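Local atomic coordinates of sugar ABC transporter (Sugar-binding protein) (Bacillus halodurans, PDB entry 4YO7), a protein that binds myo-inositol and probably serves as the solute-binding component of a bacterial ABC transporter for sugars or related polyols. Residues K46-S51 with A104-P109; I129-R134 with T143-S148; K285-T290 with A307-E312. All blocks are in the same frame, centred on the assembly; numbering follows the deposited sequence.

Interaction 1 (K46-S51 with A104-P109); sequences KVIGVS and AIIVNP
Val50 and Ile106 lie side by side in neighbouring parallel strands, their side chains pointing the same way. The closest touch between them is Val50 CG2 against Ile106 CD1 at 4.0 Å, with both methyls of the valine also packed against Ile106 CB. The valine reaches these atoms because CG1 is anti to its backbone N (chi1 -177°), which leaves CG2 beside that nitrogen. An alanine here would remove both methyls and would probably open a gap beside Ile106, leaving its CD1 freer to turn. Further back on the same face, Ile48 CG2 meets the same CD1 from the same strand, beside Val50 CG2, and Ile48 CG1 reaches the Ala104 methyl at 4.2 Å.

From Gly49 onward the backbones are firmly zipped. Gly49 N donates to Ala104 O, Ile106 N to Gly49 O and Ser51 N to Ile106 O, the last at 2.8 Å. Asn108 N then donates to Ser51 O in an almost straight bond (N-H...O angle 175°). CA-H...O contacts fill in between, such as Val50 CA to Ile106 O. The start of the pairing is looser: Val47 O and Ala104 N stand 3.6 Å apart, the buried Ala104 N finds no partner in the model, and Val47 is partly exposed.

The strands run 16° from parallel, as expected in the twisted central sheet of a periplasmic-binding-protein lobe. Ser51 OG is bound by Gln93 and Gln90, and Asn108 OD1 by Ser53. Strand 46-52 is flanked on its other edge by strand 76-82; helix 284-299 covers the face of Ile48, Ala104 and Ile106, while helix 87-100 packs on Ile105 and Val107.

Interaction 2 (I129-R134 with T143-S148); sequences IIIANR and TAFVGS. With INS (1,2,3,4,5,6-hexahydroxy-cyclohexane), chain F.
Ile131 and Phe145 cross at about a right angle, with Ile131 CB at the edge of the phenyl ring, in its plane, and Ile131 CG2 3.7 Å from Phe145 CD1. The ring reaches along the first strand because CG is anti to the backbone N (chi1 178°), which carries CE1 to the backbone of Arg134. On the other face of the sheet Ile130 meets Val146 obliquely, CG2 to CG2, and sets CD1 against Thr143 CB and the Ala144 methyl. Thr143 turns its hydroxyl back to the strand start: OG1 accepts from Ile129 N at 2.9 Å, while Thr143 N donates to Ile129 O. Parallel-strand bonds follow, from Ile131 N to Ala144 O, Val146 N to Ile131 O and Asn133 N to Val146 O.

Past the strand, the side chains of Asn133 and Arg134 leave the strand pair for the inositol pocket. Asn133 uses both ends of its amide, OD1 taking a bond from inositol O6 at 2.7 Å and ND2 giving one to O5. The guanidinium of the extended Arg134 meets inositol O1 edge-on, in its plane, through NH2 (2.7 Å), while NE gives a bond to O6 at 3.0 Å. Inositol O6 thus donates to the asparagine and accepts from the arginine, held by two bonds roughly at right angles, which probably fix the hydroxyl's direction and favour a polyol over an apolar ligand.

Interaction 3 (K285-T290 with A307-E312); sequences KGQGAT and AMIPYE
Gly286 opens the contact between helix 284-299 and the last strand of the parallel alpha/beta sheet, in the periplasmic-binding-protein fold. Lacking a side chain, it lets the methyl CD1 of Ile309 come down onto the helix backbone, 3.5 Å from Gly286 C. The isoleucine gets there with CG1 anti to its carbonyl carbon (chi1 -54°) and an extended second torsion (chi2 172°), which carry CD1 out to the helix backbone.

Gln287 comes next and meets the same methyl, with Ile309 CD1 3.6 Å from Gln287 N and 4.0 Å from Gln287 CG, the two side chains crossing at a slant. Beyond CG the glutamine runs on, extended, to a polar end that serves other residues: NE2 gives a bond to Gln282 and OE1 takes one from Asn133, both of which line the inositol pocket. This glutamine is therefore a second-shell residue that probably helps position them.

One turn after Gly286, Thr290 directs CG2 at the Ala307 methyl, 3.7 Å away, and also packs on Val146 of the adjoining strand. The contact across is apolar, and the threonine hydroxyl is engaged within the helix. Gly286 O receives two donors from Thr290, the backbone N and the hydroxyl, which approach from opposite faces of the carbonyl plane; the OG1 to Gly286 O bond is 2.7 Å long.

In the fold
Interactions 1 and 2 are buried strand pairs of one parallel sheet, joined where strands 104-107 and 129-132 run as neighbours; Ile105 O lies 2.8 Å from Ile130 N, a probable hydrogen bond. Interaction 3 lies nearer the surface, where a helix meets the sheet's outermost strand, 307-308, itself beside strand 144-147 of interaction 2. Helix 284-299 spans all three, covering one face of the sheet. Backbone hydrogen bonds dominate the first two contacts, whereas apolar packing of methyls on the helix joins the segments of the third. Interaction 2 carries two residues that bind inositol directly; Gln287 of interaction 3 backs the Asn133 amide with a hydrogen bond, Asn108 of interaction 1 only with a weak one.

Interaction 1 (K46-S51 with A104-P109)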
loop_
_atom_site.group_PDB
_atom_site.type_symbol
_atom_site.label_atom_id
_atom_site.label_comp_id
_atom_site.label_asym_id
_atom_site.label_seq_id
_atom_site.Cartn_x
_atom_site.Cartn_y
_atom_site.Cartn_z
ATOM N N LYS A 46 -19.837 16.311 -15.382
ATOM C CA LYS A 46 -19.640 14.906 -15.048
ATOM C C LYS A 46 -19.204 14.790 -13.586
ATOM O O LYS A 46 -18.771 15.750 -12.994
ATOM C CB LYS A 46 -18.624 14.270 -15.985
ATOM C CG LYS A 46 -19.230 13.980 -17.357
ATOM C CD LYS A 46 -18.295 13.261 -18.260
ATOM C CE LYS A 46 -18.697 13.443 -19.722
ATOM N NZ LYS A 46 -20.068 12.978 -19.966
ATOM N N VAL A 47 -19.403 13.613 -13.006
ATOM C CA VAL A 47 -19.145 13.413 -11.587
ATOM C C VAL A 47 -18.392 12.120 -11.418
ATOM O O VAL A 47 -18.780 11.107 -11.975
ATOM C CB VAL A 47 -20.457 13.350 -10.759
ATOM C CG1 VAL A 47 -20.161 13.206 -9.261
ATOM C CG2 VAL A 47 -21.304 14.604 -11.005
ATOM N N ILE A 48 -17.341 12.156 -10.612
ATOM C CA ILE A 48 -16.635 10.954 -10.219
ATOM C C ILE A 48 -16.724 10.797 -8.712
ATOM O O ILE A 48 -16.418 11.726 -7.980
ATOM C CB ILE A 48 -15.178 10.981 -10.686
ATOM C CG1 ILE A 48 -15.145 10.834 -12.209
ATOM C CG2 ILE A 48 -14.358 9.852 -10.047
ATOM C CD1 ILE A 48 -13.785 11.038 -12.852
ATOM N N GLY A 49 -17.129 9.603 -8.274
ATOM C CA GLY A 49 -17.196 9.295 -6.857
ATOM C C GLY A 49 -15.970 8.494 -6.456
ATOM O O GLY A 49 -15.639 7.539 -7.112
ATOM N N VAL A 50 -15.315 8.900 -5.375
ATOM C CA VAL A 50 -14.120 8.226 -4.881
ATOM C C VAL A 50 -14.341 7.782 -3.449
ATOM O O VAL A 50 -14.807 8.569 -2.630
ATOM C CB VAL A 50 -12.921 9.166 -4.931
ATOM C CG1 VAL A 50 -11.623 8.483 -4.482
ATOM C CG2 VAL A 50 -12.779 9.691 -6.334
ATOM N N SER A 51 -14.018 6.530 -3.156
ATOM C CA SER A 51 -14.033 6.041 -1.778
ATOM C C SER A 51 -12.685 5.441 -1.446
ATOM O O SER A 51 -12.357 4.360 -1.922
ATOM C CB SER A 51 -15.138 5.010 -1.561
ATOM O OG SER A 51 -15.090 4.468 -0.233
ATOM N N ALA A 104 -18.173 7.755 -13.159
ATOM C CA ALA A 104 -17.188 6.726 -12.831
ATOM C C ALA A 104 -16.968 6.715 -11.340
ATOM O O ALA A 104 -17.215 7.704 -10.655
ATOM C CB ALA A 104 -15.861 6.947 -13.556
ATOM N N ILE A 105 -16.501 5.565 -10.849
ATOM C CA ILE A 105 -16.220 5.356 -9.433
ATOM C C ILE A 105 -14.780 4.886 -9.281
ATOM O O ILE A 105 -14.323 4.053 -10.038
ATOM C CB ILE A 105 -17.180 4.339 -8.821
ATOM C CG1 ILE A 105 -18.589 4.940 -8.826
ATOM C CG2 ILE A 105 -16.761 3.954 -7.407
ATOM C CD1 ILE A 105 -19.690 3.961 -8.476
ATOM N N ILE A 106 -14.091 5.455 -8.297
ATOM C CA ILE A 106 -12.768 4.986 -7.869
ATOM C C ILE A 106 -12.927 4.432 -6.461
ATOM O O ILE A 106 -13.388 5.147 -5.563
ATOM C CB ILE A 106 -11.689 6.100 -7.862
ATOM C CG1 ILE A 106 -11.552 6.739 -9.242
ATOM C CG2 ILE A 106 -10.344 5.528 -7.376
ATOM C CD1 ILE A 106 -10.673 7.986 -9.247
ATOM N N VAL A 107 -12.544 3.163 -6.277
ATOM C CA VAL A 107 -12.513 2.528 -4.951
ATOM C C VAL A 107 -11.128 1.994 -4.601
ATOM O O VAL A 107 -10.476 1.348 -5.406
ATOM C CB VAL A 107 -13.500 1.345 -4.849
ATOM C CG1 VAL A 107 -13.359 0.595 -3.518
ATOM C CG2 VAL A 107 -14.914 1.841 -4.999
ATOM N N ASN A 108 -10.713 2.295 -3.378
ATOM C CA ASN A 108 -9.585 1.662 -2.689
ATOM C C ASN A 108 -10.171 0.705 -1.591
ATOM O O ASN A 108 -10.625 1.184 -0.563
ATOM C CB ASN A 108 -8.725 2.804 -2.128
ATOM C CG ASN A 108 -7.659 2.356 -1.189
ATOM O OD1 ASN A 108 -7.707 2.673 -0.014
ATOM N ND2 ASN A 108 -6.633 1.674 -1.713
ATOM N N PRO A 109 -10.257 -0.625 -1.849
ATOM C CA PRO A 109 -11.163 -1.446 -1.016
ATOM C C PRO A 109 -10.717 -1.665 0.414
ATOM O O PRO A 109 -9.571 -1.987 0.651
ATOM C CB PRO A 109 -11.191 -2.810 -1.707
ATOM C CG PRO A 109 -10.367 -2.691 -2.930
ATOM C CD PRO A 109 -9.813 -1.333 -3.072
#

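Interaction 2 (I129-R134 with T143-S148)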
loop_
_atom_site.group_PDB
_atom_site.type_symbol
_atom_site.label_atom_id
_atom_site.label_comp_id
_atom_site.label_asym_id
_atom_site.label_seq_id
_atom_site.Cartn_x
_atom_site.Cartn_y
_atom_site.Cartn_z
ATOM N N ILE A 129 -15.774 1.224 -12.923
ATOM C CA ILE A 129 -15.160 1.218 -11.597
ATOM C C ILE A 129 -13.653 0.954 -11.713
ATOM O O ILE A 129 -13.195 -0.062 -12.277
ATOM C CB ILE A 129 -15.829 0.206 -10.677
ATOM C CG1 ILE A 129 -15.107 0.225 -9.302
ATOM C CG2 ILE A 129 -15.923 -1.182 -11.305
ATOM C CD1 ILE A 129 -15.895 -0.299 -8.209
ATOM N N ILE A 130 -12.908 1.914 -11.191
ATOM C CA ILE A 130 -11.461 1.880 -11.187
ATOM C C ILE A 130 -11.046 1.467 -9.784
ATOM O O ILE A 130 -11.463 2.092 -8.817
ATOM C CB ILE A 130 -10.843 3.268 -11.515
ATOM C CG1 ILE A 130 -11.332 3.850 -12.869
ATOM C CG2 ILE A 130 -9.305 3.224 -11.440
ATOM C CD1 ILE A 130 -11.667 2.896 -13.974
ATOM N N ILE A 131 -10.224 0.432 -9.668
ATOM C CA ILE A 131 -9.690 -0.002 -8.364
ATOM C C ILE A 131 -8.282 0.575 -8.196
ATOM O O ILE A 131 -7.424 0.432 -9.059
ATOM C CB ILE A 131 -9.670 -1.532 -8.247
ATOM C CG1 ILE A 131 -11.089 -2.108 -8.403
ATOM C CG2 ILE A 131 -8.991 -1.989 -6.932
ATOM C CD1 ILE A 131 -12.063 -1.726 -7.340
ATOM N N ALA A 132 -8.072 1.277 -7.085
ATOM C CA ALA A 132 -6.790 1.886 -6.816
ATOM C C ALA A 132 -6.095 1.257 -5.611
ATOM O O ALA A 132 -6.711 1.089 -4.554
ATOM C CB ALA A 132 -6.955 3.379 -6.588
ATOM N N ASN A 133 -4.815 0.918 -5.833
ATOM C CA ASN A 133 -3.819 0.567 -4.833
ATOM C C ASN A 133 -3.984 -0.767 -4.099
ATOM O O ASN A 133 -2.993 -1.426 -3.845
ATOM C CB ASN A 133 -3.714 1.713 -3.823
ATOM C CG ASN A 133 -2.927 1.340 -2.588
ATOM O OD1 ASN A 133 -3.510 0.922 -1.594
ATOM N ND2 ASN A 133 -1.614 1.513 -2.630
ATOM N N ARG A 134 -5.204 -1.165 -3.760
ATOM C CA ARG A 134 -5.445 -2.484 -3.162
ATOM C C ARG A 134 -6.204 -3.386 -4.121
ATOM O O ARG A 134 -7.308 -3.072 -4.540
ATOM C CB ARG A 134 -6.220 -2.360 -1.856
ATOM C CG ARG A 134 -5.534 -1.560 -0.806
ATOM C CD ARG A 134 -6.444 -1.395 0.372
ATOM N NE ARG A 134 -5.835 -0.714 1.506
ATOM C CZ ARG A 134 -6.442 -0.563 2.684
ATOM N NH1 ARG A 134 -7.683 -1.023 2.874
ATOM N NH2 ARG A 134 -5.812 0.031 3.675
ATOM N N THR A 143 -13.197 -2.285 -14.027
ATOM C CA THR A 143 -12.904 -1.685 -15.334
ATOM C C THR A 143 -11.401 -1.514 -15.537
ATOM O O THR A 143 -10.895 -1.680 -16.634
ATOM C CB THR A 143 -13.590 -0.343 -15.485
ATOM O OG1 THR A 143 -14.949 -0.504 -15.100
ATOM C CG2 THR A 143 -13.520 0.163 -16.924
ATOM N N ALA A 144 -10.697 -1.195 -14.460
ATOM C CA ALA A 144 -9.237 -1.122 -14.491
ATOM C C ALA A 144 -8.692 -1.142 -13.083
ATOM O O ALA A 144 -9.402 -0.801 -12.147
ATOM C CB ALA A 144 -8.759 0.150 -15.231
ATOM N N PHE A 145 -7.427 -1.548 -12.974
ATOM C CA PHE A 145 -6.664 -1.504 -11.720
ATOM C C PHE A 145 -5.470 -0.582 -11.905
ATOM O O PHE A 145 -4.758 -0.685 -12.914
ATOM C CB PHE A 145 -6.161 -2.898 -11.296
ATOM C CG PHE A 145 -5.327 -2.872 -10.048
ATOM C CD1 PHE A 145 -5.928 -2.670 -8.817
ATOM C CD2 PHE A 145 -3.946 -3.003 -10.102
ATOM C CE1 PHE A 145 -5.174 -2.605 -7.667
ATOM C CE2 PHE A 145 -3.182 -2.971 -8.924
ATOM C CZ PHE A 145 -3.798 -2.769 -7.714
ATOM N N VAL A 146 -5.280 0.304 -10.935
ATOM C CA VAL A 146 -4.127 1.206 -10.876
ATOM C C VAL A 146 -3.416 0.976 -9.554
ATOM O O VAL A 146 -3.978 1.224 -8.497
ATOM C CB VAL A 146 -4.543 2.688 -11.000
ATOM C CG1 VAL A 146 -3.329 3.573 -10.909
ATOM C CG2 VAL A 146 -5.258 2.915 -12.325
ATOM N N GLY A 147 -2.196 0.468 -9.619
ATOM C CA GLY A 147 -1.463 0.144 -8.409
ATOM C C GLY A 147 -0.166 -0.548 -8.724
ATOM O O GLY A 147 0.359 -0.410 -9.808
ATOM N N SER A 148 0.348 -1.296 -7.750
ATOM C CA SER A 148 1.638 -1.935 -7.873
ATOM C C SER A 148 1.536 -3.372 -7.402
ATOM O O SER A 148 0.686 -3.712 -6.588
ATOM C CB SER A 148 2.670 -1.171 -7.060
ATOM O OG SER A 148 2.789 0.152 -7.547
HETATM C C1 INS F . -2.082 0.546 2.968
HETATM C C2 INS F . -0.969 1.315 3.671
HETATM C C3 INS F . 0.369 0.647 3.355
HETATM C C4 INS F . 0.637 0.623 1.845
HETATM C C5 INS F . -0.519 -0.115 1.139
HETATM C C6 INS F . -1.847 0.553 1.467
HETATM O O1 INS F . -3.372 1.165 3.225
HETATM O O2 INS F . -0.973 2.647 3.163
HETATM O O3 INS F . 1.392 1.416 4.053
HETATM O O4 INS F . 1.843 -0.107 1.578
HETATM O O5 INS F . -0.309 -0.023 -0.281
HETATM O O6 INS F . -2.922 -0.237 0.825
HETATM O O HOH W 1 -0.510 -1.027 -4.955
HETATM O O HOH W 2 -1.819 -4.260 -5.367
#

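Interaction 3 (K285-T290 with A307-E312)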
loop_
_atom_site.group_PDB
_atom_site.type_symbol
_atom_site.label_atom_id
_atom_site.label_comp_id
_atom_site.label_asym_id
_atom_site.label_seq_id
_atom_site.Cartn_x
_atom_site.Cartn_y
_atom_site.Cartn_z
ATOM N N LYS A 285 1.929 9.188 -5.559
ATOM C CA LYS A 285 1.526 10.262 -6.456
ATOM C C LYS A 285 1.091 9.699 -7.802
ATOM O O LYS A 285 0.051 10.080 -8.331
ATOM C CB LYS A 285 2.653 11.277 -6.640
ATOM C CG LYS A 285 2.273 12.439 -7.560
ATOM C CD LYS A 285 2.949 13.754 -7.149
ATOM C CE LYS A 285 2.276 14.962 -7.809
ATOM N NZ LYS A 285 0.979 15.351 -7.143
ATOM N N GLY A 286 1.877 8.779 -8.340
ATOM C CA GLY A 286 1.540 8.111 -9.585
ATOM C C GLY A 286 0.230 7.343 -9.522
ATOM O O GLY A 286 -0.610 7.452 -10.413
ATOM N N GLN A 287 0.040 6.568 -8.463
ATOM C CA GLN A 287 -1.215 5.859 -8.297
ATOM C C GLN A 287 -2.407 6.798 -8.215
ATOM O O GLN A 287 -3.423 6.568 -8.873
ATOM C CB GLN A 287 -1.165 4.959 -7.060
ATOM C CG GLN A 287 -0.180 3.803 -7.215
ATOM C CD GLN A 287 -0.131 2.916 -5.993
ATOM O OE1 GLN A 287 -0.909 3.080 -5.061
ATOM N NE2 GLN A 287 0.798 1.991 -5.990
ATOM N N GLY A 288 -2.294 7.866 -7.422
ATOM C CA GLY A 288 -3.410 8.778 -7.268
ATOM C C GLY A 288 -3.732 9.551 -8.539
ATOM O O GLY A 288 -4.887 9.574 -8.966
ATOM N N ALA A 289 -2.723 10.148 -9.179
ATOM C CA ALA A 289 -2.945 10.910 -10.414
ATOM C C ALA A 289 -3.448 10.014 -11.518
ATOM O O ALA A 289 -4.379 10.369 -12.240
ATOM C CB ALA A 289 -1.677 11.607 -10.861
ATOM N N THR A 290 -2.862 8.829 -11.633
ATOM C CA THR A 290 -3.262 7.928 -12.708
ATOM C C THR A 290 -4.680 7.400 -12.510
ATOM O O THR A 290 -5.438 7.266 -13.490
ATOM C CB THR A 290 -2.265 6.756 -12.857
ATOM O OG1 THR A 290 -0.952 7.275 -13.107
ATOM C CG2 THR A 290 -2.640 5.880 -14.029
ATOM N N ALA A 307 -3.000 0.221 -15.052
ATOM C CA ALA A 307 -1.704 0.863 -14.927
ATOM C C ALA A 307 -0.964 0.250 -13.754
ATOM O O ALA A 307 -1.309 0.494 -12.610
ATOM C CB ALA A 307 -1.877 2.338 -14.745
HETATM N N MSE A 308 0.035 -0.571 -14.059
HETATM C CA MSE A 308 0.866 -1.214 -13.046
HETATM C C MSE A 308 2.146 -0.433 -12.911
HETATM O O MSE A 308 2.974 -0.435 -13.818
HETATM C CB MSE A 308 1.210 -2.647 -13.422
HETATM C CG MSE A 308 0.062 -3.548 -13.644
HETATM SE SE MSE A 308 -1.051 -3.644 -12.049
HETATM C CE MSE A 308 0.225 -3.961 -10.709
ATOM N N ILE A 309 2.309 0.236 -11.782
ATOM C CA ILE A 309 3.464 1.078 -11.573
ATOM C C ILE A 309 4.505 0.287 -10.781
ATOM O O ILE A 309 4.166 -0.335 -9.774
ATOM C CB ILE A 309 3.066 2.363 -10.827
ATOM C CG1 ILE A 309 1.922 3.054 -11.588
ATOM C CG2 ILE A 309 4.285 3.268 -10.663
ATOM C CD1 ILE A 309 1.292 4.242 -10.872
ATOM N N PRO A 310 5.773 0.295 -11.235
ATOM C CA PRO A 310 6.756 -0.547 -10.552
ATOM C C PRO A 310 7.080 -0.090 -9.144
ATOM O O PRO A 310 7.077 1.096 -8.850
ATOM C CB PRO A 310 8.012 -0.426 -11.422
ATOM C CG PRO A 310 7.558 0.104 -12.711
ATOM C CD PRO A 310 6.331 0.923 -12.449
ATOM N N TYR A 311 7.327 -1.060 -8.280
ATOM C CA TYR A 311 8.028 -0.837 -7.035
ATOM C C TYR A 311 9.534 -0.655 -7.316
ATOM O O TYR A 311 10.049 -1.241 -8.274
ATOM C CB TYR A 311 7.839 -2.021 -6.101
ATOM C CG TYR A 311 6.548 -2.106 -5.326
ATOM C CD1 TYR A 311 6.332 -1.297 -4.221
ATOM C CD2 TYR A 311 5.592 -3.048 -5.642
ATOM C CE1 TYR A 311 5.189 -1.413 -3.458
ATOM C CE2 TYR A 311 4.429 -3.168 -4.892
ATOM C CZ TYR A 311 4.250 -2.343 -3.792
ATOM O OH TYR A 311 3.128 -2.462 -3.019
ATOM N N GLU A 312 10.236 0.128 -6.491
ATOM C CA GLU A 312 11.685 0.343 -6.660
ATOM C C GLU A 312 12.428 0.216 -5.338
ATOM O O GLU A 312 12.077 0.862 -4.353
ATOM C CB GLU A 312 11.957 1.726 -7.271
ATOM C CG GLU A 312 11.184 1.998 -8.566
ATOM C CD GLU A 312 11.418 3.390 -9.134
ATOM O OE1 GLU A 312 12.466 4.004 -8.847
ATOM O OE2 GLU A 312 10.546 3.870 -9.889
#